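Local coordinates for apical membrane antigen 1-like protein, soluble form (Toxoplasma gondii, PDB 3ZLE) that may play a role in host cell invasion by the parasite, as the apical membrane antigen 1 paralogue of its sporozoite stage, at residues G332-T337 and S342-L347. Sequence-based numbering, arbitrary orientation.
Sequences GAVAYT and STEVNL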
ATOM      1  N   GLY A 332     -11.830  15.067  14.553  1.00 29.29           N
ATOM      2  CA  GLY A 332     -10.400  15.042  14.824  1.00 24.81           C
ATOM      3  C   GLY A 332      -9.672  13.719  14.701  1.00 25.68           C
ATOM      4  O   GLY A 332      -8.482  13.733  14.609  1.00 26.61           O
ATOM      5  N   ALA A 333     -10.380  12.573  14.677  1.00 24.35           N
ATOM      6  CA  ALA A 333      -9.691  11.258  14.472  1.00 29.86           C
ATOM      7  C   ALA A 333      -9.372  11.001  12.983  1.00 26.22           C
ATOM      8  O   ALA A 333     -10.020  11.573  12.109  1.00 24.83           O
ATOM      9  CB  ALA A 333     -10.557  10.110  15.008  1.00 31.08           C
ATOM     10  N   VAL A 334      -8.409  10.123  12.697  1.00 24.63           N
ATOM     11  CA  VAL A 334      -8.137   9.716  11.277  1.00 25.89           C
ATOM     12  C   VAL A 334      -7.976   8.195  11.124  1.00 34.88           C
ATOM     13  O   VAL A 334      -7.401   7.520  11.989  1.00 29.86           O
ATOM     14  CB  VAL A 334      -6.912  10.438  10.691  1.00 29.74           C
ATOM     15  CG1 VAL A 334      -6.792  10.160   9.171  1.00 27.88           C
ATOM     16  CG2 VAL A 334      -7.019  11.952  10.922  1.00 28.31           C
ATOM     17  N   ALA A 335      -8.539   7.634  10.055  1.00 36.91           N
ATOM     18  CA  ALA A 335      -8.375   6.201   9.809  1.00 27.36           C
ATOM     19  C   ALA A 335      -7.487   5.948   8.622  1.00 29.30           C
ATOM     20  O   ALA A 335      -7.776   6.403   7.501  1.00 29.20           O
ATOM     21  CB  ALA A 335      -9.699   5.511   9.655  1.00 23.13           C
ATOM     22  N   TYR A 336      -6.390   5.243   8.871  1.00 22.31           N
ATOM     23  CA  TYR A 336      -5.348   5.060   7.873  1.00 24.12           C
ATOM     24  C   TYR A 336      -5.259   3.568   7.446  1.00 22.99           C
ATOM     25  O   TYR A 336      -5.539   2.652   8.257  1.00 20.14           O
ATOM     26  CB  TYR A 336      -4.006   5.459   8.516  1.00 28.92           C
ATOM     27  CG  TYR A 336      -3.820   6.945   8.681  1.00 28.02           C
ATOM     28  CD1 TYR A 336      -3.693   7.768   7.559  1.00 27.54           C
ATOM     29  CD2 TYR A 336      -3.747   7.533   9.950  1.00 21.97           C
ATOM     30  CE1 TYR A 336      -3.428   9.087   7.666  1.00 22.02           C
ATOM     31  CE2 TYR A 336      -3.491   8.907  10.087  1.00 26.81           C
ATOM     32  CZ  TYR A 336      -3.323   9.670   8.930  1.00 30.78           C
ATOM     33  OH  TYR A 336      -3.128  11.024   9.001  1.00 23.02           O
ATOM     34  N   THR A 337      -4.698   3.301   6.282  1.00 19.11           N
ATOM     35  CA  THR A 337      -4.232   1.906   6.029  1.00 19.09           C
ATOM     36  C   THR A 337      -2.824   1.839   5.542  1.00 20.95           C
ATOM     37  O   THR A 337      -2.268   2.815   5.004  1.00 25.88           O
ATOM     38  CB  THR A 337      -5.108   1.148   5.046  1.00 21.39           C
ATOM     39  OG1 THR A 337      -4.847   1.613   3.732  1.00 23.29           O
ATOM     40  CG2 THR A 337      -6.586   1.293   5.369  1.00 20.97           C
ATOM     41  N   SER A 342      -1.916   9.581   2.768  1.00 25.44           N
ATOM     42  CA  SER A 342      -2.301  10.324   3.950  1.00 27.74           C
ATOM     43  C   SER A 342      -3.287  11.423   3.570  1.00 24.58           C
ATOM     44  O   SER A 342      -3.824  12.065   4.446  1.00 28.05           O
ATOM     45  CB  SER A 342      -1.072  10.952   4.648  1.00 23.69           C
ATOM     46  OG  SER A 342      -0.407  11.834   3.756  1.00 29.01           O
ATOM     47  N   THR A 343      -3.537  11.621   2.269  1.00 21.21           N
ATOM     48  CA  THR A 343      -4.545  12.590   1.869  1.00 22.64           C
ATOM     49  C   THR A 343      -5.865  12.102   2.443  1.00 24.48           C
ATOM     50  O   THR A 343      -6.062  10.906   2.558  1.00 21.65           O
ATOM     51  CB  THR A 343      -4.644  12.742   0.345  1.00 32.32           C
ATOM     52  OG1 THR A 343      -4.823  11.453  -0.271  1.00 29.64           O
ATOM     53  CG2 THR A 343      -3.404  13.411  -0.193  1.00 24.25           C
ATOM     54  N   GLU A 344      -6.724  13.014   2.896  1.00 22.71           N
ATOM     55  CA  GLU A 344      -7.934  12.637   3.652  1.00 23.24           C
ATOM     56  C   GLU A 344      -9.270  12.890   2.931  1.00 25.87           C
ATOM     57  O   GLU A 344      -9.435  13.943   2.294  1.00 23.24           O
ATOM     58  CB  GLU A 344      -7.946  13.369   5.003  1.00 24.87           C
ATOM     59  CG  GLU A 344      -6.711  13.085   5.879  1.00 25.99           C
ATOM     60  CD  GLU A 344      -6.676  13.959   7.119  1.00 23.81           C
ATOM     61  OE1 GLU A 344      -7.599  14.792   7.299  1.00 29.04           O
ATOM     62  OE2 GLU A 344      -5.695  13.884   7.843  1.00 25.55           O
ATOM     63  N   VAL A 345     -10.202  11.917   2.981  1.00 19.36           N
ATOM     64  CA  VAL A 345     -11.493  12.112   2.394  1.00 21.02           C
ATOM     65  C   VAL A 345     -12.536  12.047   3.509  1.00 19.33           C
ATOM     66  O   VAL A 345     -12.308  11.440   4.556  1.00 18.35           O
ATOM     67  CB  VAL A 345     -11.834  11.021   1.352  1.00 19.20           C
ATOM     68  CG1 VAL A 345     -10.980  11.079   0.124  1.00 19.35           C
ATOM     69  CG2 VAL A 345     -11.997   9.661   1.982  1.00 20.82           C
ATOM     70  N   ASN A 346     -13.702  12.585   3.238  1.00 19.20           N
ATOM     71  CA  ASN A 346     -14.804  12.401   4.148  1.00 22.61           C
ATOM     72  C   ASN A 346     -15.518  11.065   4.038  1.00 27.82           C
ATOM     73  O   ASN A 346     -15.491  10.401   2.986  1.00 28.08           O
ATOM     74  CB  ASN A 346     -15.781  13.543   3.997  1.00 26.62           C
ATOM     75  CG  ASN A 346     -15.302  14.791   4.712  1.00 32.43           C
ATOM     76  OD1 ASN A 346     -14.793  14.715   5.836  1.00 35.21           O
ATOM     77  ND2 ASN A 346     -15.319  15.910   4.014  1.00 27.52           N
ATOM     78  N   LEU A 347     -16.236  10.736   5.103  1.00 25.01           N
ATOM     79  CA  LEU A 347     -17.228   9.692   5.079  1.00 20.42           C
ATOM     80  C   LEU A 347     -18.248  10.108   4.061  1.00 25.23           C
ATOM     81  O   LEU A 347     -18.448  11.301   3.845  1.00 28.87           O
ATOM     82  CB  LEU A 347     -17.905   9.569   6.454  1.00 18.77           C
ATOM     83  CG  LEU A 347     -17.046   9.027   7.602  1.00 22.69           C
ATOM     84  CD1 LEU A 347     -17.840   8.978   8.909  1.00 19.81           C
ATOM     85  CD2 LEU A 347     -16.505   7.629   7.235  1.00 17.69           C
TER
HETATM   86  O   HOH W   1      -3.611  12.427   7.095  1.00 24.81           O
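Val-334 on strand 333-337 touches the carboxylate of Glu-344, and Tyr-336 reaches it through a water, in the PAN-like part of the AMA1 ectodomain where the chain leaves a four-stranded antiparallel sheet and, after a short connection, pairs in parallel with strand 222-223. Strand 333-337 is an edge strand of that sheet, and no direct hydrogen bond joins it to residues 342-347. Strand 222-223 lies between them, its backbone bonded to both, and the phenol of Tyr-336 reaches across beside it. With CG anti to the carbonyl carbon (chi1 -74°), its ring passes alongside Ser-342, whose CA lies at the ring edge, 4.1 Å from CE1. Val-334 sets CG1 over one face of the ring, 3.5 Å above its plane but displaced toward the rim, while its CG2 lies 3.9 Å from Glu-344 OE2. Glu-344 points toward strand 333-337, its chain extended beyond CG and crossing Val-334 at about a right angle; its carboxylate is turned 70° from the tyrosine ring. Lys-253, from helix 253-262, forms a salt bridge with OE2, which probably favours the charged carboxylate. Trp-257 of that helix meets the Tyr-336 ring. The bridging water accepts from Tyr-336 OH, at a doubtfully short 2.4 Å, and donates to Glu-344 OE2; its second donated bond, 2.7 Å, ends on the backbone O of Ser-342.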